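Local coordinates for 6-phosphogluconate dehydrogenase (Decarboxylating) (Geobacter metallireducens, PDB 4E21), which probably catalyses the NADP-dependent oxidative decarboxylation of 6-phosphogluconate in the pentose phosphate pathway, at residues M23-G29 with V84-V89; V38-R42 with L61-I66; C48-D52 with F75-L79; A107-D113 with G133-V139; D122-A126 with S203-H207. One frame throughout, in Å; residues are numbered along the deposited sequence.

Contact 1 (M23-G29 with V84-V89)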
# COMPACT_ATOMS: atom_id res chain seq x y z
N MSE B 23 -30.66 -37.47 8.62
CA MSE B 23 -31.64 -36.40 8.71
C MSE B 23 -32.32 -36.02 7.40
O MSE B 23 -31.84 -36.32 6.30
CB MSE B 23 -30.99 -35.17 9.34
CG MSE B 23 -30.45 -35.42 10.74
SE MSE B 23 -29.66 -33.86 11.65
CE MSE B 23 -31.27 -32.75 11.86
N GLN B 24 -33.46 -35.35 7.53
CA GLN B 24 -34.14 -34.77 6.39
C GLN B 24 -33.76 -33.30 6.32
O GLN B 24 -33.89 -32.59 7.32
CB GLN B 24 -35.65 -34.90 6.51
CG GLN B 24 -36.39 -34.41 5.30
CD GLN B 24 -37.90 -34.45 5.49
OE1 GLN B 24 -38.39 -34.25 6.60
NE2 GLN B 24 -38.63 -34.69 4.40
N ILE B 25 -33.30 -32.87 5.16
CA ILE B 25 -32.83 -31.52 4.96
C ILE B 25 -33.53 -30.99 3.72
O ILE B 25 -33.51 -31.63 2.67
CB ILE B 25 -31.29 -31.49 4.71
CG1 ILE B 25 -30.51 -31.86 5.97
CG2 ILE B 25 -30.84 -30.14 4.21
CD1 ILE B 25 -30.40 -33.38 6.21
N GLY B 26 -34.15 -29.82 3.84
CA GLY B 26 -34.66 -29.15 2.67
C GLY B 26 -33.59 -28.20 2.18
O GLY B 26 -32.90 -27.58 2.99
N MSE B 27 -33.46 -28.08 0.86
CA MSE B 27 -32.46 -27.20 0.27
C MSE B 27 -33.16 -26.29 -0.71
O MSE B 27 -33.85 -26.77 -1.62
CB MSE B 27 -31.42 -28.03 -0.46
CG MSE B 27 -30.38 -27.26 -1.26
SE MSE B 27 -29.13 -26.26 -0.15
CE MSE B 27 -29.77 -24.54 -0.65
N ILE B 28 -33.02 -24.99 -0.53
CA ILE B 28 -33.57 -24.05 -1.50
C ILE B 28 -32.43 -23.34 -2.20
O ILE B 28 -31.53 -22.81 -1.54
CB ILE B 28 -34.44 -22.96 -0.85
CG1 ILE B 28 -35.67 -23.56 -0.18
CG2 ILE B 28 -34.84 -21.91 -1.87
CD1 ILE B 28 -36.52 -22.51 0.57
N GLY B 29 -32.48 -23.28 -3.53
CA GLY B 29 -31.39 -22.70 -4.30
C GLY B 29 -30.56 -23.82 -4.88
O GLY B 29 -29.74 -24.43 -4.18
N VAL B 84 -35.36 -28.73 9.04
CA VAL B 84 -34.05 -28.16 8.76
C VAL B 84 -34.00 -27.62 7.33
O VAL B 84 -34.01 -28.40 6.37
CB VAL B 84 -32.93 -29.17 8.95
CG1 VAL B 84 -31.60 -28.63 8.36
CG2 VAL B 84 -32.78 -29.46 10.42
N VAL B 85 -33.96 -26.30 7.18
CA VAL B 85 -33.99 -25.67 5.86
C VAL B 85 -32.69 -24.93 5.52
O VAL B 85 -32.33 -23.98 6.19
CB VAL B 85 -35.18 -24.69 5.71
CG1 VAL B 85 -35.23 -24.11 4.27
CG2 VAL B 85 -36.49 -25.36 6.11
N TRP B 86 -32.02 -25.36 4.45
CA TRP B 86 -30.77 -24.74 4.01
C TRP B 86 -31.00 -23.82 2.81
O TRP B 86 -31.62 -24.23 1.82
CB TRP B 86 -29.76 -25.82 3.66
CG TRP B 86 -28.33 -25.37 3.59
CD1 TRP B 86 -27.78 -24.53 2.67
CD2 TRP B 86 -27.26 -25.76 4.46
NE1 TRP B 86 -26.44 -24.37 2.91
CE2 TRP B 86 -26.09 -25.11 4.01
CE3 TRP B 86 -27.18 -26.59 5.60
CZ2 TRP B 86 -24.86 -25.26 4.64
CZ3 TRP B 86 -25.96 -26.74 6.22
CH2 TRP B 86 -24.81 -26.08 5.74
N LEU B 87 -30.53 -22.57 2.89
CA LEU B 87 -30.62 -21.63 1.77
C LEU B 87 -29.26 -21.50 1.07
O LEU B 87 -28.25 -21.27 1.72
CB LEU B 87 -31.10 -20.25 2.22
CG LEU B 87 -32.39 -20.11 3.05
CD1 LEU B 87 -32.64 -18.67 3.45
CD2 LEU B 87 -33.61 -20.63 2.29
N MSE B 88 -29.26 -21.66 -0.25
CA MSE B 88 -28.11 -21.35 -1.10
C MSE B 88 -28.60 -20.47 -2.24
O MSE B 88 -28.43 -20.80 -3.42
CB MSE B 88 -27.45 -22.61 -1.69
CG MSE B 88 -26.50 -23.36 -0.78
SE MSE B 88 -25.29 -22.21 0.25
CE MSE B 88 -23.71 -23.29 0.25
N VAL B 89 -29.25 -19.36 -1.88
CA VAL B 89 -29.71 -18.39 -2.86
C VAL B 89 -28.80 -17.15 -2.88
O VAL B 89 -27.95 -16.98 -2.00
CB VAL B 89 -31.17 -17.97 -2.57
CG1 VAL B 89 -32.08 -19.17 -2.64
CG2 VAL B 89 -31.30 -17.31 -1.21
O HOH W 1 -27.09 -22.71 -5.36
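Strands 24-28 and 84-87 run parallel, their axes 4.7 Å apart at closest approach with 28° between directions, and G26, M27 and I28 pair with V85, W86 and L87. Four backbone bonds alternate across the pair: G26 N to V84 O at 2.9 Å, W86 N to G26 O, I28 N to W86 O, and finally M88 N to I28 O at 2.9 Å. These are inner strands of the Rossmann-type sheet, and G29, just past the first strand, fits the opening glycine of a GxGxxG pattern, consistent with a dinucleotide-binding turn. Its phi of 102° suits glycine, and a CB there would run into M88 O. On the face of M27 and W86, the selenium of selenomethionine M27 lies 3.6 Å from W86 CD1, an oblique Met-aromatic contact. M27 CG is anti to the backbone N (chi1 174°), and the chain then bends to bring SE beside the indole. On the I28 face, CD1 of I28 sits 3.9 Å from CD2 of L87, the two chains side by side and pointing the same way. At the start of its strand V84 uses both branches: CG2 meets M23 CE at 3.9 Å, while CG1 lies 4.2 Å from I25 CG1.

Contact 2 (V38-R42 with L61-I66)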
# COMPACT_ATOMS: atom_id res chain seq x y z
N VAL B 38 -26.42 -31.05 -1.82
CA VAL B 38 -27.48 -32.06 -1.77
C VAL B 38 -26.90 -33.40 -2.20
O VAL B 38 -27.13 -34.42 -1.55
CB VAL B 38 -28.69 -31.71 -2.66
CG1 VAL B 38 -29.58 -32.91 -2.81
CG2 VAL B 38 -29.47 -30.55 -2.05
N ARG B 39 -26.10 -33.40 -3.28
CA ARG B 39 -25.51 -34.64 -3.75
C ARG B 39 -24.62 -35.23 -2.68
O ARG B 39 -24.65 -36.43 -2.43
CB ARG B 39 -24.73 -34.45 -5.05
CG ARG B 39 -25.60 -34.11 -6.23
CD ARG B 39 -24.75 -33.80 -7.44
NE ARG B 39 -25.55 -33.27 -8.54
CZ ARG B 39 -25.46 -32.03 -9.01
NH1 ARG B 39 -24.58 -31.19 -8.49
NH2 ARG B 39 -26.24 -31.65 -10.00
N ARG B 40 -23.84 -34.38 -2.02
CA ARG B 40 -22.97 -34.85 -0.95
C ARG B 40 -23.80 -35.32 0.24
O ARG B 40 -23.53 -36.38 0.81
CB ARG B 40 -21.96 -33.77 -0.53
CG ARG B 40 -21.01 -34.25 0.57
CD ARG B 40 -19.80 -33.36 0.72
NE ARG B 40 -18.88 -33.82 1.75
CZ ARG B 40 -17.78 -34.54 1.51
NH1 ARG B 40 -17.48 -34.88 0.26
NH2 ARG B 40 -16.99 -34.90 2.51
N LEU B 41 -24.79 -34.53 0.62
CA LEU B 41 -25.72 -34.86 1.70
C LEU B 41 -26.38 -36.23 1.45
O LEU B 41 -26.34 -37.11 2.32
CB LEU B 41 -26.81 -33.79 1.77
CG LEU B 41 -26.89 -32.73 2.87
CD1 LEU B 41 -25.68 -32.72 3.78
CD2 LEU B 41 -27.17 -31.36 2.25
N ARG B 42 -26.98 -36.40 0.27
CA ARG B 42 -27.61 -37.66 -0.10
C ARG B 42 -26.62 -38.82 -0.01
O ARG B 42 -26.82 -39.79 0.72
CB ARG B 42 -28.15 -37.57 -1.52
CG ARG B 42 -28.80 -38.85 -2.05
CD ARG B 42 -28.82 -38.80 -3.58
NE ARG B 42 -29.92 -39.55 -4.19
CZ ARG B 42 -30.12 -39.61 -5.51
NH1 ARG B 42 -29.30 -38.96 -6.33
NH2 ARG B 42 -31.13 -40.31 -6.01
N LEU B 61 -32.52 -31.94 -10.79
CA LEU B 61 -32.20 -32.72 -9.59
C LEU B 61 -33.17 -33.89 -9.41
O LEU B 61 -32.80 -34.95 -8.88
CB LEU B 61 -32.21 -31.84 -8.33
CG LEU B 61 -30.93 -31.08 -7.98
CD1 LEU B 61 -30.62 -31.29 -6.50
CD2 LEU B 61 -29.76 -31.56 -8.82
N GLU B 62 -34.41 -33.68 -9.85
CA GLU B 62 -35.41 -34.74 -9.85
C GLU B 62 -35.00 -35.90 -10.75
O GLU B 62 -35.14 -37.06 -10.37
CB GLU B 62 -36.80 -34.20 -10.21
CG GLU B 62 -37.67 -33.96 -8.96
CD GLU B 62 -38.92 -33.13 -9.23
OE1 GLU B 62 -39.02 -32.52 -10.33
OE2 GLU B 62 -39.80 -33.08 -8.34
N ARG B 63 -34.46 -35.57 -11.93
CA ARG B 63 -33.86 -36.58 -12.81
C ARG B 63 -32.77 -37.37 -12.08
O ARG B 63 -32.65 -38.58 -12.26
CB ARG B 63 -33.30 -35.95 -14.08
CG ARG B 63 -34.34 -35.59 -15.11
CD ARG B 63 -33.71 -35.04 -16.38
NE ARG B 63 -34.68 -34.32 -17.21
CZ ARG B 63 -34.90 -33.01 -17.12
NH1 ARG B 63 -34.21 -32.27 -16.26
NH2 ARG B 63 -35.80 -32.43 -17.90
N GLU B 64 -31.98 -36.70 -11.24
CA GLU B 64 -31.02 -37.41 -10.40
C GLU B 64 -31.70 -38.25 -9.31
O GLU B 64 -31.04 -38.93 -8.54
CB GLU B 64 -30.01 -36.45 -9.78
CG GLU B 64 -28.76 -36.25 -10.63
CD GLU B 64 -27.85 -35.15 -10.10
OE1 GLU B 64 -28.37 -34.10 -9.67
OE2 GLU B 64 -26.62 -35.34 -10.13
N GLY B 65 -33.03 -38.19 -9.26
CA GLY B 65 -33.77 -38.94 -8.27
C GLY B 65 -33.70 -38.34 -6.87
O GLY B 65 -33.59 -39.08 -5.89
N ILE B 66 -33.76 -37.01 -6.79
CA ILE B 66 -33.93 -36.32 -5.50
C ILE B 66 -35.32 -35.69 -5.40
O ILE B 66 -35.80 -35.09 -6.37
CB ILE B 66 -32.86 -35.23 -5.27
CG1 ILE B 66 -31.46 -35.76 -5.58
CG2 ILE B 66 -32.91 -34.75 -3.84
CD1 ILE B 66 -30.49 -34.65 -5.89
O HOH W 2 -32.87 -39.90 -3.52
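The Schellman turn that ends helix 55-63 is gripped by two arginines of helix 32-43: R39 takes the carboxylate of E64, and R42 takes its backbone carbonyl. R39 approaches side-on. Its NE gives a salt-bridge hydrogen bond of 2.8 Å to E64 OE2, on the syn lone pair, while NH2 reaches E64 OE1 at 3.3 Å. The guanidinium and carboxylate planes stand 59° apart, so the pairing is bidentate without being coplanar. The remaining nitrogen, NH1, is bridged to D36, which places R39 between two acids. With a leucine here, the E64 carboxylate would probably lose its charge partner and be freer to turn, and D36 would lose its bridge as well. R42 works end-on instead: its chain, with CG anti to the backbone N (chi1 178°) and extended on to NE, carries the guanidinium across to the turn, where NH1 and NH2 both donate to E64 O, at 2.8 Å and 2.9 Å. This carbonyl lies just past the C-terminal end of helix 55-63, where the helix dipole would probably favour a cation. G65, with a phi of 75°, is the residue that breaks the helix, and a water donates to its O at 2.6 Å. Beneath these polar groups the two helices, which flank one face of the Rossmann-type sheet, close over strand 47-51. V38 CG1 packs 3.7 Å from I66 CD1 and 4.2 Å from L61 CD1, and both V38 and I66 also rest on V50. I66 CG1 lies over one face of the R42 guanidinium, 3.9 Å from NH1, offset toward its rim.

Contact 3 (C48-D52 with F75-L79)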
# COMPACT_ATOMS: atom_id res chain seq x y z
N CYS B 48 -32.97 -35.50 1.35
CA CYS B 48 -33.10 -34.13 0.89
C CYS B 48 -34.37 -33.89 0.10
O CYS B 48 -34.80 -34.75 -0.68
CB CYS B 48 -31.88 -33.72 0.06
SG CYS B 48 -30.30 -33.95 0.91
N VAL B 49 -34.97 -32.72 0.30
CA VAL B 49 -36.08 -32.27 -0.51
C VAL B 49 -35.59 -30.94 -1.01
O VAL B 49 -35.10 -30.15 -0.21
CB VAL B 49 -37.37 -32.04 0.31
CG1 VAL B 49 -38.43 -31.33 -0.54
CG2 VAL B 49 -37.90 -33.33 0.89
N VAL B 50 -35.71 -30.69 -2.31
CA VAL B 50 -35.16 -29.46 -2.87
C VAL B 50 -36.21 -28.61 -3.54
O VAL B 50 -37.32 -29.06 -3.83
CB VAL B 50 -34.01 -29.75 -3.87
CG1 VAL B 50 -33.08 -30.77 -3.28
CG2 VAL B 50 -34.58 -30.23 -5.21
N TYR B 51 -35.85 -27.35 -3.78
CA TYR B 51 -36.77 -26.42 -4.40
C TYR B 51 -36.02 -25.22 -4.98
O TYR B 51 -35.02 -24.76 -4.42
CB TYR B 51 -37.83 -25.96 -3.39
CG TYR B 51 -38.70 -24.87 -3.96
CD1 TYR B 51 -39.65 -25.16 -4.94
CD2 TYR B 51 -38.55 -23.56 -3.55
CE1 TYR B 51 -40.43 -24.15 -5.49
CE2 TYR B 51 -39.33 -22.56 -4.08
CZ TYR B 51 -40.27 -22.85 -5.05
OH TYR B 51 -41.04 -21.84 -5.57
N ASP B 52 -36.52 -24.70 -6.09
CA ASP B 52 -35.94 -23.53 -6.70
C ASP B 52 -37.00 -22.80 -7.54
O ASP B 52 -37.79 -23.43 -8.25
CB ASP B 52 -34.72 -23.92 -7.56
CG ASP B 52 -33.82 -22.73 -7.88
OD1 ASP B 52 -34.22 -21.84 -8.67
OD2 ASP B 52 -32.69 -22.69 -7.35
N PHE B 75 -43.02 -27.66 -0.59
CA PHE B 75 -41.72 -27.79 0.05
C PHE B 75 -41.89 -27.90 1.57
O PHE B 75 -41.48 -28.87 2.18
CB PHE B 75 -40.83 -26.61 -0.33
CG PHE B 75 -39.48 -26.64 0.31
CD1 PHE B 75 -38.48 -27.48 -0.19
CD2 PHE B 75 -39.19 -25.83 1.39
CE1 PHE B 75 -37.20 -27.51 0.38
CE2 PHE B 75 -37.91 -25.84 1.97
CZ PHE B 75 -36.91 -26.69 1.46
N CYS B 76 -42.49 -26.89 2.19
CA CYS B 76 -42.66 -26.93 3.64
C CYS B 76 -43.54 -28.10 4.09
O CYS B 76 -43.28 -28.74 5.13
CB CYS B 76 -43.24 -25.62 4.15
SG CYS B 76 -42.07 -24.29 3.92
N ALA B 77 -44.55 -28.38 3.28
CA ALA B 77 -45.45 -29.50 3.52
C ALA B 77 -44.68 -30.82 3.63
O ALA B 77 -45.00 -31.66 4.48
CB ALA B 77 -46.48 -29.58 2.42
N LYS B 78 -43.67 -30.98 2.76
CA LYS B 78 -42.94 -32.23 2.64
C LYS B 78 -41.89 -32.41 3.74
O LYS B 78 -41.36 -33.51 3.93
CB LYS B 78 -42.25 -32.30 1.29
CG LYS B 78 -43.15 -32.64 0.13
CD LYS B 78 -42.33 -32.97 -1.10
CE LYS B 78 -43.07 -33.88 -2.06
NZ LYS B 78 -42.13 -34.41 -3.10
N LEU B 79 -41.56 -31.32 4.43
CA LEU B 79 -40.55 -31.38 5.49
C LEU B 79 -41.20 -31.58 6.86
O LEU B 79 -41.97 -30.73 7.33
CB LEU B 79 -39.65 -30.14 5.48
CG LEU B 79 -38.73 -29.95 4.27
CD1 LEU B 79 -37.96 -28.67 4.41
CD2 LEU B 79 -37.77 -31.12 4.06
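V49 leads the contact, pointing at helix 72-78 from the strand and using both of its branches. Its CG1, anti to the backbone N (chi1 170°), lies 3.9 Å from CD1 of F75, while CG2 meets CD2 of L79 at 3.9 Å; in both pairs the side chains run antiparallel past one another. The same CG1 has CD of K78 4.3 Å away, and K78 carries its amino group onward to G68 O. The carbonyl oxygen of V49 comes to the edge of the F75 ring, close to the ring plane and 3.4 Å from CE1. V50 turns its side chain to the other face. At Y51 the side chain again starts toward the helix: CB sits 3.6 Å from F75 CD1, while the phenol ring continues away from the helix. No hydrogen bond crosses between the segments, so the evidence is of apolar packing, with F75 inserted between V49 and Y51 on one face of the strand. Strand 47-51 is an outermost strand of the sheet within this chain, bonded through V49 to I25 and M27. F75 reaches past it to I28 of strand 24-28, while C48 and V50 face helix 32-43 on the other side.

Contact 4 (A107-D113 with G133-V139)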
# COMPACT_ATOMS: atom_id res chain seq x y z
N ALA B 107 -42.35 -22.98 15.06
CA ALA B 107 -41.41 -22.93 16.17
C ALA B 107 -40.57 -24.22 16.28
O ALA B 107 -41.05 -25.33 16.07
CB ALA B 107 -42.14 -22.61 17.48
N ASN B 108 -39.29 -24.04 16.59
CA ASN B 108 -38.33 -25.15 16.67
C ASN B 108 -37.78 -25.59 15.31
O ASN B 108 -36.87 -26.42 15.25
CB ASN B 108 -38.88 -26.33 17.49
CG ASN B 108 -39.03 -25.98 18.99
OD1 ASN B 108 -38.45 -24.99 19.49
ND2 ASN B 108 -39.81 -26.77 19.70
N ASP B 109 -38.31 -25.05 14.22
CA ASP B 109 -37.62 -25.17 12.94
C ASP B 109 -36.28 -24.43 12.97
O ASP B 109 -36.09 -23.47 13.73
CB ASP B 109 -38.47 -24.63 11.79
CG ASP B 109 -39.62 -25.55 11.41
OD1 ASP B 109 -39.70 -26.68 11.95
OD2 ASP B 109 -40.43 -25.14 10.54
N ILE B 110 -35.37 -24.87 12.11
CA ILE B 110 -34.06 -24.26 11.91
C ILE B 110 -33.90 -23.88 10.44
O ILE B 110 -34.14 -24.70 9.54
CB ILE B 110 -32.93 -25.25 12.24
CG1 ILE B 110 -32.97 -25.67 13.70
CG2 ILE B 110 -31.53 -24.68 11.87
CD1 ILE B 110 -31.99 -26.78 14.03
N VAL B 111 -33.47 -22.64 10.20
CA VAL B 111 -33.17 -22.15 8.85
C VAL B 111 -31.69 -21.78 8.77
O VAL B 111 -31.14 -21.09 9.63
CB VAL B 111 -34.06 -20.92 8.48
CG1 VAL B 111 -33.72 -20.38 7.08
CG2 VAL B 111 -35.51 -21.28 8.55
N ILE B 112 -31.02 -22.30 7.76
CA ILE B 112 -29.61 -22.04 7.59
C ILE B 112 -29.38 -21.19 6.34
O ILE B 112 -29.89 -21.52 5.27
CB ILE B 112 -28.85 -23.36 7.45
CG1 ILE B 112 -29.13 -24.22 8.69
CG2 ILE B 112 -27.34 -23.10 7.22
CD1 ILE B 112 -28.97 -25.68 8.44
N ASP B 113 -28.67 -20.08 6.49
CA ASP B 113 -28.22 -19.31 5.32
C ASP B 113 -26.74 -19.60 5.07
O ASP B 113 -25.87 -19.23 5.87
CB ASP B 113 -28.43 -17.81 5.53
CG ASP B 113 -27.95 -16.98 4.35
OD1 ASP B 113 -27.63 -17.55 3.29
OD2 ASP B 113 -27.90 -15.74 4.48
N GLY B 133 -39.97 -18.27 17.14
CA GLY B 133 -39.52 -19.54 17.67
C GLY B 133 -38.65 -20.32 16.71
O GLY B 133 -38.43 -21.52 16.89
N ILE B 134 -38.14 -19.64 15.68
CA ILE B 134 -37.30 -20.29 14.67
C ILE B 134 -35.82 -19.92 14.81
O ILE B 134 -35.46 -18.75 14.92
CB ILE B 134 -37.79 -19.94 13.26
CG1 ILE B 134 -39.17 -20.56 13.03
CG2 ILE B 134 -36.79 -20.45 12.21
CD1 ILE B 134 -39.92 -19.99 11.86
N THR B 135 -34.96 -20.93 14.80
CA THR B 135 -33.55 -20.68 15.02
C THR B 135 -32.81 -20.45 13.70
O THR B 135 -32.83 -21.29 12.79
CB THR B 135 -32.88 -21.76 15.89
OG1 THR B 135 -33.62 -21.87 17.12
CG2 THR B 135 -31.47 -21.36 16.22
N TYR B 136 -32.21 -19.28 13.58
CA TYR B 136 -31.54 -18.88 12.34
C TYR B 136 -30.01 -19.07 12.42
O TYR B 136 -29.34 -18.45 13.26
CB TYR B 136 -31.89 -17.44 11.99
CG TYR B 136 -31.49 -17.01 10.59
CD1 TYR B 136 -32.26 -17.39 9.48
CD2 TYR B 136 -30.38 -16.20 10.36
CE1 TYR B 136 -31.92 -16.99 8.20
CE2 TYR B 136 -30.04 -15.79 9.08
CZ TYR B 136 -30.82 -16.19 8.01
OH TYR B 136 -30.49 -15.80 6.74
N VAL B 137 -29.48 -19.92 11.54
CA VAL B 137 -28.06 -20.29 11.55
C VAL B 137 -27.31 -19.81 10.29
O VAL B 137 -27.75 -20.06 9.17
CB VAL B 137 -27.91 -21.82 11.70
CG1 VAL B 137 -26.45 -22.21 11.76
CG2 VAL B 137 -28.63 -22.28 12.95
N ASP B 138 -26.20 -19.10 10.49
CA ASP B 138 -25.38 -18.64 9.37
C ASP B 138 -24.19 -19.56 9.13
O ASP B 138 -23.47 -19.93 10.06
CB ASP B 138 -24.95 -17.16 9.49
CG ASP B 138 -24.23 -16.85 10.82
OD1 ASP B 138 -24.90 -16.76 11.87
OD2 ASP B 138 -23.01 -16.66 10.80
N VAL B 139 -24.02 -19.97 7.89
CA VAL B 139 -22.88 -20.80 7.54
C VAL B 139 -22.11 -20.17 6.39
O VAL B 139 -22.65 -19.95 5.31
CB VAL B 139 -23.30 -22.26 7.17
CG1 VAL B 139 -22.10 -23.06 6.67
CG2 VAL B 139 -23.90 -22.96 8.38
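D113 and V111 on one strand, with I134 leading into the other, are the three residues with the most surface buried where the two strands of a beta-alpha-beta crossover meet: strand 110-113 and strand 135-142, linked by helix 119-130, lie side by side and parallel, 24° between directions. D113 is bonded through its backbone at both ends, its N to V137 O at 2.8 Å and its O to V139 N at 2.8 Å. Its CG is anti to the backbone N (chi1 178°), and the side chain runs alongside Y136, with CB a tight 3.1 Å from the phenol OH. The carboxylate is hydrogen-bonded by S117 OG and G115 N. V111 divides its branches: CG1 rests 4.0 Å from Y136 CE1, while CG2 meets CG2 of I134 at 4.0 Å. That same CG2 of I134 approaches D109 O at 3.5 Å. Helix 119-130 packs on this face, with M129 touching both V111 and I134. The reverse face carries I110, T135, I112 and V137, and CG2 of I112 meets CG2 of V139 at 3.6 Å. At the entry to the second strand, G133 closes helix 119-130 as the C-prime residue of a Schellman motif, and its O accepts a nearly straight bond (172°) from N108 N at 2.7 Å.

Contact 5 (D122-A126 with S203-H207)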
# COMPACT_ATOMS: atom_id res chain seq x y z
N ASP B 122 -27.32 -11.18 9.09
CA ASP B 122 -27.64 -12.37 9.89
C ASP B 122 -28.11 -11.99 11.28
O ASP B 122 -29.03 -12.62 11.84
CB ASP B 122 -26.41 -13.27 10.04
CG ASP B 122 -25.89 -13.77 8.72
OD1 ASP B 122 -26.69 -14.21 7.85
OD2 ASP B 122 -24.66 -13.75 8.56
N ILE B 123 -27.46 -10.99 11.86
CA ILE B 123 -27.85 -10.51 13.17
C ILE B 123 -29.32 -10.04 13.19
O ILE B 123 -30.08 -10.41 14.10
CB ILE B 123 -26.93 -9.40 13.68
CG1 ILE B 123 -25.53 -9.98 13.97
CG2 ILE B 123 -27.50 -8.79 14.95
CD1 ILE B 123 -24.50 -8.91 14.25
N ARG B 124 -29.71 -9.25 12.20
CA ARG B 124 -31.08 -8.77 12.12
C ARG B 124 -32.04 -9.93 11.86
O ARG B 124 -33.04 -10.12 12.56
CB ARG B 124 -31.24 -7.70 11.05
CG ARG B 124 -32.68 -7.56 10.60
CD ARG B 124 -32.86 -6.52 9.52
NE ARG B 124 -32.08 -6.80 8.32
CZ ARG B 124 -32.52 -7.51 7.29
NH1 ARG B 124 -33.73 -8.04 7.29
NH2 ARG B 124 -31.74 -7.68 6.24
N ARG B 125 -31.72 -10.71 10.83
CA ARG B 125 -32.55 -11.84 10.45
C ARG B 125 -32.73 -12.83 11.60
O ARG B 125 -33.82 -13.36 11.79
CB ARG B 125 -31.96 -12.55 9.23
CG ARG B 125 -32.19 -11.80 7.94
CD ARG B 125 -31.36 -12.37 6.82
NE ARG B 125 -31.43 -11.52 5.64
CZ ARG B 125 -30.50 -11.44 4.68
NH1 ARG B 125 -29.39 -12.17 4.74
NH2 ARG B 125 -30.69 -10.63 3.65
N ALA B 126 -31.67 -13.08 12.37
CA ALA B 126 -31.76 -14.08 13.43
C ALA B 126 -32.78 -13.62 14.46
O ALA B 126 -33.49 -14.43 15.02
CB ALA B 126 -30.41 -14.33 14.08
N SER B 203 -24.99 -15.53 16.41
CA SER B 203 -25.44 -15.17 15.07
C SER B 203 -24.49 -14.17 14.34
O SER B 203 -24.06 -13.15 14.90
CB SER B 203 -26.89 -14.65 15.16
OG SER B 203 -27.38 -14.26 13.90
N GLY B 204 -24.16 -14.49 13.09
CA GLY B 204 -23.31 -13.65 12.26
C GLY B 204 -21.84 -14.08 12.25
O GLY B 204 -21.08 -13.71 11.35
N ALA B 205 -21.44 -14.87 13.24
CA ALA B 205 -20.03 -15.18 13.46
C ALA B 205 -19.45 -16.04 12.34
O ALA B 205 -18.27 -15.88 11.98
CB ALA B 205 -19.82 -15.84 14.81
N GLY B 206 -20.27 -16.95 11.80
CA GLY B 206 -19.85 -17.80 10.70
C GLY B 206 -19.55 -16.97 9.46
O GLY B 206 -18.52 -17.14 8.82
N HIS B 207 -20.48 -16.06 9.11
CA HIS B 207 -20.29 -15.20 7.95
C HIS B 207 -19.20 -14.16 8.22
O HIS B 207 -18.52 -13.75 7.30
CB HIS B 207 -21.59 -14.51 7.53
CG HIS B 207 -22.53 -15.40 6.78
ND1 HIS B 207 -23.88 -15.15 6.68
CD2 HIS B 207 -22.31 -16.55 6.09
CE1 HIS B 207 -24.45 -16.10 5.97
NE2 HIS B 207 -23.53 -16.96 5.60
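A histidine-carboxylate hydrogen bond between H207 and D122 heads this largely polar contact, which joins helix 119-130 of the NAD-binding domain to the start of the long helix 205-232. H207 ND1 donates to D122 OD2 at 2.5 Å, so short that the exact length is doubtful, with a bent N-H...O angle of 139°. The oxygen comes to the edge of the imidazole, near its plane, while the carboxylate and ring planes are turned 37° from each other. D122 puts CG beside its own backbone N (chi1 -61°), which carries the carboxylate across to the ring, and the two side chains cross at about a right angle. Were D122 replaced by alanine, H207 ND1 would probably lose this acceptor and the ring be freer to turn, despite the weak bond from NE2 to V139 O. Nearer the backbone, CB of D122 packs 3.8 Å from CA of G204, the N-cap residue of helix 205-232. S203 lies across the first helix: its OG is 3.0 Å from A126 CB, a tight approach, and 3.1 Å from D122 O. I123 CG1 meets S203 O at 3.6 Å, and that oxygen also accepts a bond from Y258 of the second subunit, which packs on I123. Strand 135-142 backs the junction: D138 binds G204 N and H207 N through its two carboxylate oxygens, and Y136 lies against D122 and A126 of helix 119-130, while D113 of strand 110-113 touches both D122 and H207.

In the fold
Contacts 1, 3 and 4 share one sheet and follow its strand order: I25 O and V49 N, 3.0 Å apart, link contacts 1 and 3, and V85 O and I112 N, 2.6 Å apart, link contacts 1 and 4. Contact 2 packs beside them, with M27 CG 3.5 Å from V38 CG2, and its centre lies 12 Å from those of contacts 1 and 3. Contact 5 is tied to contact 4 through D138 OD1, 2.7 Å from G204 N, but its centre stands about 28 Å from that of contact 2. The likely dinucleotide turn begins at G29 in contact 1, whose centre lies about 17 Å from that of contact 5.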